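Local atomic coordinates of protein kinase A regulatory subunit, putative (Trypanosoma cruzi, PDB entry 6HYQ), a protein that is probably the regulatory subunit of a protein kinase A, and binds guanosine in a cyclic nucleotide-binding domain. Residues Y84-G89 and E105-G110; G89-I94 and A122-C127. All coordinates share one frame; numbering follows the deposited sequence. Where two conformers were deposited one is given.

Contact 1: residues Y84-G89 and E105-G110; sequences YIIQSG and EGTAVG. With GMP (guanosine), chain E.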
loop_
_atom_site.group_PDB
_atom_site.type_symbol
_atom_site.label_atom_id
_atom_site.label_comp_id
_atom_site.label_asym_id
_atom_site.label_seq_id
_atom_site.Cartn_x
_atom_site.Cartn_y
_atom_site.Cartn_z
ATOM N N TYR A 84 12.099 -12.151 -2.070
ATOM C CA TYR A 84 12.061 -11.901 -3.494
ATOM C C TYR A 84 11.003 -10.854 -3.867
ATOM O O TYR A 84 9.835 -11.025 -3.510
ATOM C CB TYR A 84 11.723 -13.184 -4.279
ATOM C CG TYR A 84 12.689 -14.367 -4.106
ATOM C CD1 TYR A 84 12.638 -15.231 -2.980
ATOM C CD2 TYR A 84 13.621 -14.647 -5.090
ATOM C CE1 TYR A 84 13.539 -16.309 -2.848
ATOM C CE2 TYR A 84 14.513 -15.719 -4.980
ATOM C CZ TYR A 84 14.484 -16.547 -3.860
ATOM O OH TYR A 84 15.378 -17.592 -3.775
ATOM N N ILE A 85 11.389 -9.813 -4.645
ATOM C CA ILE A 85 10.430 -8.829 -5.197
ATOM C C ILE A 85 10.255 -9.117 -6.677
ATOM O O ILE A 85 11.224 -9.112 -7.447
ATOM C CB ILE A 85 10.867 -7.357 -5.037
ATOM C CG1 ILE A 85 11.269 -6.963 -3.585
ATOM C CG2 ILE A 85 9.778 -6.488 -5.527
ATOM C CD1 ILE A 85 10.384 -7.451 -2.446
ATOM N N ILE A 86 9.024 -9.357 -7.077
ATOM C CA ILE A 86 8.753 -9.680 -8.463
ATOM C C ILE A 86 8.858 -8.418 -9.303
ATOM O O ILE A 86 8.316 -7.361 -8.948
ATOM C CB ILE A 86 7.382 -10.374 -8.612
ATOM C CG1 ILE A 86 7.378 -11.671 -7.838
ATOM C CG2 ILE A 86 7.025 -10.674 -10.086
ATOM C CD1 ILE A 86 6.017 -12.198 -7.584
ATOM N N GLN A 87 9.606 -8.528 -10.413
ATOM C CA GLN A 87 9.722 -7.483 -11.458
ATOM C C GLN A 87 8.714 -7.693 -12.580
ATOM O O GLN A 87 7.976 -6.772 -12.943
ATOM C CB GLN A 87 11.117 -7.465 -12.073
ATOM C CG GLN A 87 11.291 -6.456 -13.222
ATOM C CD GLN A 87 12.638 -6.566 -13.857
ATOM O OE1 GLN A 87 13.658 -6.214 -13.268
ATOM N NE2 GLN A 87 12.653 -7.087 -15.062
ATOM N N SER A 88 8.677 -8.896 -13.133
ATOM C CA SER A 88 7.713 -9.209 -14.180
ATOM C C SER A 88 7.306 -10.657 -14.051
ATOM O O SER A 88 8.127 -11.507 -13.674
ATOM C CB SER A 88 8.311 -8.954 -15.568
ATOM O OG SER A 88 9.608 -9.490 -15.656
ATOM N N GLY A 89 6.049 -10.939 -14.344
ATOM C CA GLY A 89 5.585 -12.303 -14.287
ATOM C C GLY A 89 4.799 -12.567 -13.025
ATOM O O GLY A 89 4.851 -11.815 -12.062
ATOM N N GLU A 105 3.419 -8.576 -10.550
ATOM C CA GLU A 105 4.611 -7.759 -10.539
ATOM C C GLU A 105 4.505 -6.740 -9.413
ATOM O O GLU A 105 3.428 -6.214 -9.118
ATOM C CB GLU A 105 4.841 -7.040 -11.891
ATOM C CG GLU A 105 3.619 -6.774 -12.742
ATOM C CD GLU A 105 3.417 -7.839 -13.786
ATOM O OE1 GLU A 105 2.278 -8.288 -13.991
ATOM O OE2 GLU A 105 4.417 -8.243 -14.395
ATOM N N GLY A 106 5.656 -6.461 -8.800
ATOM C CA GLY A 106 5.784 -5.525 -7.716
ATOM C C GLY A 106 5.672 -6.108 -6.325
ATOM O O GLY A 106 6.104 -5.444 -5.366
ATOM N N THR A 107 5.112 -7.314 -6.201
ATOM C CA THR A 107 4.854 -8.023 -4.958
ATOM C C THR A 107 6.044 -8.886 -4.602
ATOM O O THR A 107 6.975 -9.059 -5.412
ATOM C CB THR A 107 3.568 -8.868 -5.053
ATOM O OG1 THR A 107 3.708 -9.865 -6.062
ATOM C CG2 THR A 107 2.364 -8.005 -5.382
ATOM N N ALA A 108 5.975 -9.496 -3.387
ATOM C CA ALA A 108 7.099 -10.135 -2.718
ATOM C C ALA A 108 6.659 -11.479 -2.165
ATOM O O ALA A 108 5.526 -11.647 -1.721
ATOM C CB ALA A 108 7.663 -9.279 -1.572
ATOM N N VAL A 109 7.557 -12.444 -2.213
ATOM C CA VAL A 109 7.346 -13.721 -1.540
ATOM C C VAL A 109 8.541 -13.915 -0.609
ATOM O O VAL A 109 9.625 -13.373 -0.873
ATOM C CB VAL A 109 7.157 -14.902 -2.544
ATOM C CG1 VAL A 109 5.900 -14.751 -3.346
ATOM C CG2 VAL A 109 8.326 -15.004 -3.491
ATOM N N GLY A 110 8.306 -14.529 0.552
ATOM C CA GLY A 110 9.368 -14.768 1.512
ATOM C C GLY A 110 9.343 -13.872 2.716
ATOM O O GLY A 110 10.129 -14.071 3.663
HETATM O "O5'" GMP E . 5.018 -18.867 2.281
HETATM C "C5'" GMP E . 5.837 -18.328 1.252
HETATM C "C4'" GMP E . 5.358 -16.971 0.774
HETATM O "O4'" GMP E . 4.018 -17.089 0.228
HETATM C "C3'" GMP E . 5.256 -15.843 1.813
HETATM O "O3'" GMP E . 6.492 -15.204 2.050
HETATM C "C2'" GMP E . 4.211 -14.907 1.230
HETATM O "O2'" GMP E . 4.784 -13.949 0.302
HETATM C "C1'" GMP E . 3.284 -15.894 0.502
HETATM N N9 GMP E . 2.181 -16.308 1.359
HETATM C C8 GMP E . 2.279 -17.261 2.319
HETATM N N7 GMP E . 1.074 -17.407 2.879
HETATM C C5 GMP E . 0.283 -16.541 2.245
HETATM C C6 GMP E . -1.187 -16.217 2.392
HETATM O O6 GMP E . -1.848 -16.779 3.230
HETATM N N1 GMP E . -1.748 -15.231 1.512
HETATM C C2 GMP E . -0.989 -14.518 0.540
HETATM N N2 GMP E . -1.714 -13.525 -0.239
HETATM N N3 GMP E . 0.379 -14.839 0.374
HETATM C C4 GMP E . 0.974 -15.858 1.290
#
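With chi1 at -61° and chi2 at 163°, the side chain of Ile86 runs out beside Thr107: CG1 lies anti to the carbonyl carbon, and CD1 ends 3.6 Å from Thr107 OG1, the two side chains lying alongside each other and pointing the same way. The other branch, CG2, reaches back to Glu105 CA. Thr107 OG1 spends its hydrogen bond on Thr104 O, and Ile86 CD1 packs against it. The backbones pair around these groups. Ile86 N gives a short, nearly straight bond of 2.7 Å to Thr107 O, while Gly106 N reaches Ile86 O from well above the carbonyl plane, where the second chain has not yet entered strand 108-109. Further along, Tyr84 and Val109 form an antiparallel hydrogen-bonded pair, each N donating to the other's O, and Ile85 and Ala108 follow as the non-hydrogen-bonded pair. This short ladder joins strands 82-86 and 108-109 in the antiparallel sheet of a cyclic nucleotide-binding domain, a jelly-roll-like beta fold of the cupin clan; strand 108-109 is at its margin and leads straight into helix 111-116. Ile85 and Ala108 lie on the face where Phe46 and Leu45 also pack. On the other face Tyr84 CB meets Val109 CG2 at 3.9 Å. At the far end the Glu105 chain bends at chi2 (-96°), where OE2 accepts a hydrogen bond from Gly89 N (3.2 Å), which approaches from above the carboxylate plane; OE1 is bonded to His90 NE2. Val109 brings the backbone beside the ribose: its CA is 3.2 Å from guanosine O2', and Gly110 N, at the N-cap position, lies close to guanosine O3', at a separation too short to be trusted in detail.

Contact 2: residues G89-I94 and A122-C127; sequences GHADII and ATVKVC. With GMP (guanosine), chain E.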
loop_
_atom_site.group_PDB
_atom_site.type_symbol
_atom_site.label_atom_id
_atom_site.label_comp_id
_atom_site.label_asym_id
_atom_site.label_seq_id
_atom_site.Cartn_x
_atom_site.Cartn_y
_atom_site.Cartn_z
ATOM N N GLY A 89 6.049 -10.939 -14.344
ATOM C CA GLY A 89 5.585 -12.303 -14.287
ATOM C C GLY A 89 4.799 -12.567 -13.025
ATOM O O GLY A 89 4.851 -11.815 -12.062
ATOM N N HIS A 90 4.086 -13.679 -13.037
ATOM C CA HIS A 90 3.179 -14.059 -11.949
ATOM C C HIS A 90 3.575 -15.399 -11.315
ATOM O O HIS A 90 4.300 -16.214 -11.905
ATOM C CB HIS A 90 1.728 -14.134 -12.467
ATOM C CG HIS A 90 1.223 -12.854 -13.020
ATOM N ND1 HIS A 90 0.091 -12.769 -13.798
ATOM C CD2 HIS A 90 1.682 -11.585 -12.873
ATOM C CE1 HIS A 90 -0.129 -11.498 -14.106
ATOM N NE2 HIS A 90 0.830 -10.760 -13.572
ATOM N N ALA A 91 3.028 -15.636 -10.123
ATOM C CA ALA A 91 3.328 -16.827 -9.338
ATOM C C ALA A 91 2.224 -17.037 -8.304
ATOM O O ALA A 91 1.779 -16.097 -7.647
ATOM C CB ALA A 91 4.723 -16.748 -8.686
ATOM N N ASP A 92 1.803 -18.302 -8.203
ATOM C CA ASP A 92 0.683 -18.778 -7.389
ATOM C C ASP A 92 1.188 -19.128 -5.997
ATOM O O ASP A 92 2.308 -19.653 -5.831
ATOM C CB ASP A 92 0.017 -20.027 -8.001
ATOM C CG ASP A 92 -0.726 -19.760 -9.282
ATOM O OD1 ASP A 92 -1.149 -18.622 -9.513
ATOM O OD2 ASP A 92 -0.909 -20.713 -10.062
ATOM N N ILE A 93 0.329 -18.894 -5.007
ATOM C CA ILE A 93 0.556 -19.363 -3.646
ATOM C C ILE A 93 -0.259 -20.635 -3.432
ATOM O O ILE A 93 -1.484 -20.643 -3.565
ATOM C CB ILE A 93 0.160 -18.281 -2.609
ATOM C CG1 ILE A 93 0.919 -16.951 -2.833
ATOM C CG2 ILE A 93 0.373 -18.827 -1.153
ATOM C CD1 ILE A 93 2.364 -17.002 -2.710
ATOM N N ILE A 94 0.400 -21.698 -3.020
ATOM C CA ILE A 94 -0.273 -22.982 -2.918
ATOM C C ILE A 94 -0.027 -23.488 -1.505
ATOM O O ILE A 94 1.134 -23.751 -1.129
ATOM C CB ILE A 94 0.199 -24.008 -3.981
ATOM C CG1 ILE A 94 0.269 -23.347 -5.377
ATOM C CG2 ILE A 94 -0.732 -25.299 -4.017
ATOM C CD1 ILE A 94 0.603 -24.241 -6.538
ATOM N N ALA A 122 4.070 -21.689 2.430
ATOM C CA ALA A 122 3.316 -21.972 1.236
ATOM C C ALA A 122 4.276 -22.084 0.067
ATOM O O ALA A 122 5.363 -21.524 0.079
ATOM C CB ALA A 122 2.282 -20.864 1.023
ATOM N N THR A 123 3.851 -22.819 -0.928
ATOM C CA THR A 123 4.641 -23.008 -2.127
ATOM C C THR A 123 4.359 -21.906 -3.155
ATOM O O THR A 123 3.215 -21.470 -3.334
ATOM C CB THR A 123 4.312 -24.377 -2.710
ATOM O OG1 THR A 123 4.751 -25.385 -1.797
ATOM C CG2 THR A 123 4.951 -24.563 -4.102
ATOM N N VAL A 124 5.408 -21.474 -3.855
ATOM C CA VAL A 124 5.305 -20.355 -4.804
ATOM C C VAL A 124 5.679 -20.923 -6.154
ATOM O O VAL A 124 6.827 -21.330 -6.378
ATOM C CB VAL A 124 6.211 -19.154 -4.407
ATOM C CG1 VAL A 124 6.102 -18.015 -5.398
ATOM C CG2 VAL A 124 5.879 -18.627 -2.994
ATOM N N LYS A 125 4.752 -20.895 -7.079
ATOM C CA LYS A 125 4.951 -21.611 -8.316
ATOM C C LYS A 125 4.727 -20.630 -9.447
ATOM O O LYS A 125 3.634 -20.078 -9.594
ATOM C CB LYS A 125 4.015 -22.820 -8.388
ATOM C CG LYS A 125 4.454 -23.936 -9.300
ATOM C CD LYS A 125 3.752 -25.259 -8.949
ATOM C CE LYS A 125 4.203 -26.386 -9.864
ATOM N NZ LYS A 125 3.584 -27.698 -9.530
ATOM N N VAL A 126 5.788 -20.392 -10.212
ATOM C CA VAL A 126 5.702 -19.557 -11.386
ATOM C C VAL A 126 4.638 -20.103 -12.330
ATOM O O VAL A 126 4.669 -21.275 -12.724
ATOM C CB VAL A 126 7.067 -19.502 -12.091
ATOM C CG1 VAL A 126 6.962 -18.699 -13.436
ATOM C CG2 VAL A 126 8.124 -18.900 -11.169
ATOM N N CYS A 127 3.678 -19.247 -12.683
ATOM C CA CYS A 127 2.609 -19.588 -13.611
ATOM C C CYS A 127 2.660 -18.765 -14.906
ATOM O O CYS A 127 1.658 -18.688 -15.621
ATOM C CB CYS A 127 1.237 -19.410 -12.952
ATOM S SG CYS A 127 0.940 -17.773 -12.314
HETATM O "O5'" GMP E . 5.018 -18.867 2.281
HETATM C "C5'" GMP E . 5.837 -18.328 1.252
HETATM C "C4'" GMP E . 5.358 -16.971 0.774
HETATM O "O4'" GMP E . 4.018 -17.089 0.228
HETATM C "C3'" GMP E . 5.256 -15.843 1.813
HETATM O "O3'" GMP E . 6.492 -15.204 2.050
HETATM C "C2'" GMP E . 4.211 -14.907 1.230
HETATM O "O2'" GMP E . 4.784 -13.949 0.302
HETATM C "C1'" GMP E . 3.284 -15.894 0.502
HETATM N N9 GMP E . 2.181 -16.308 1.359
HETATM C C8 GMP E . 2.279 -17.261 2.319
HETATM N N7 GMP E . 1.074 -17.407 2.879
HETATM C C5 GMP E . 0.283 -16.541 2.245
HETATM C C6 GMP E . -1.187 -16.217 2.392
HETATM O O6 GMP E . -1.848 -16.779 3.230
HETATM N N1 GMP E . -1.748 -15.231 1.512
HETATM C C2 GMP E . -0.989 -14.518 0.540
HETATM N N2 GMP E . -1.714 -13.525 -0.239
HETATM N N3 GMP E . 0.379 -14.839 0.374
HETATM C C4 GMP E . 0.974 -15.858 1.290
#
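Ile93 and Val124 face each other as a non-hydrogen-bonded pair on the ligand side of an antiparallel sheet, the second sheet of this cyclic nucleotide-binding domain, in which strand 91-95 lies between strands 123-126 and 98-103. The strand axes approach to 4.4 Å at 153°, close to antiparallel. Ile93 shows how the sheet meets guanosine. From CB, its CG2 branch goes to Ala122 CB at 3.5 Å and also borders guanosine C4. The CG1 branch, anti to the carbonyl carbon (chi1 -57°), passes guanosine N3 at 3.9 Å, and its tip CD1 packs against the ribose, 3.4 Å from guanosine O4', with Val124 CG2 close by. Val124 turns its other methyl, CG1, to Ala91 CB; apolar contacts thus run along this face from Ala91 to the ribose. Hydrogen-bonded pairs flank the Ile93-Val124 pair: Asp92 exchanges both backbone bonds with Lys125, and Ile94 both with Thr123. On the opposite face Ile94 CD1 crosses the Lys125 chain obliquely near its CB and CD, while Thr123 OG1 turns to Ala75 N. At the other end, Cys127 N bonds to His90 O from 42° above the carbonyl plane, where the ladder gives out. The Cys127 thiol is folded back over the partner strand, SG lying 3.7 Å from His90 CB.

Following the chain from the N terminus, strand 82-86 turns a corner at Gln87, in a classic beta bulge with Ser88, and passes through Gly89, which both contacts share, to continue as strand 91-95. After strand 98-103 the chain returns at 105-110, and contact 1 closes its loop against 84-89. It then passes through helix 111-116 to 122-127, where contact 2 closes its loop against 89-94. The segments therefore alternate, and the two loops cross. Contact 1 belongs to one four-stranded sheet and contact 2 to the other, their centres about 10 Å apart. Side chains bridge them: Glu105 reaches His90, and Val109 CG1 packs on Val124 CG1. Both contacts touch the guanosine.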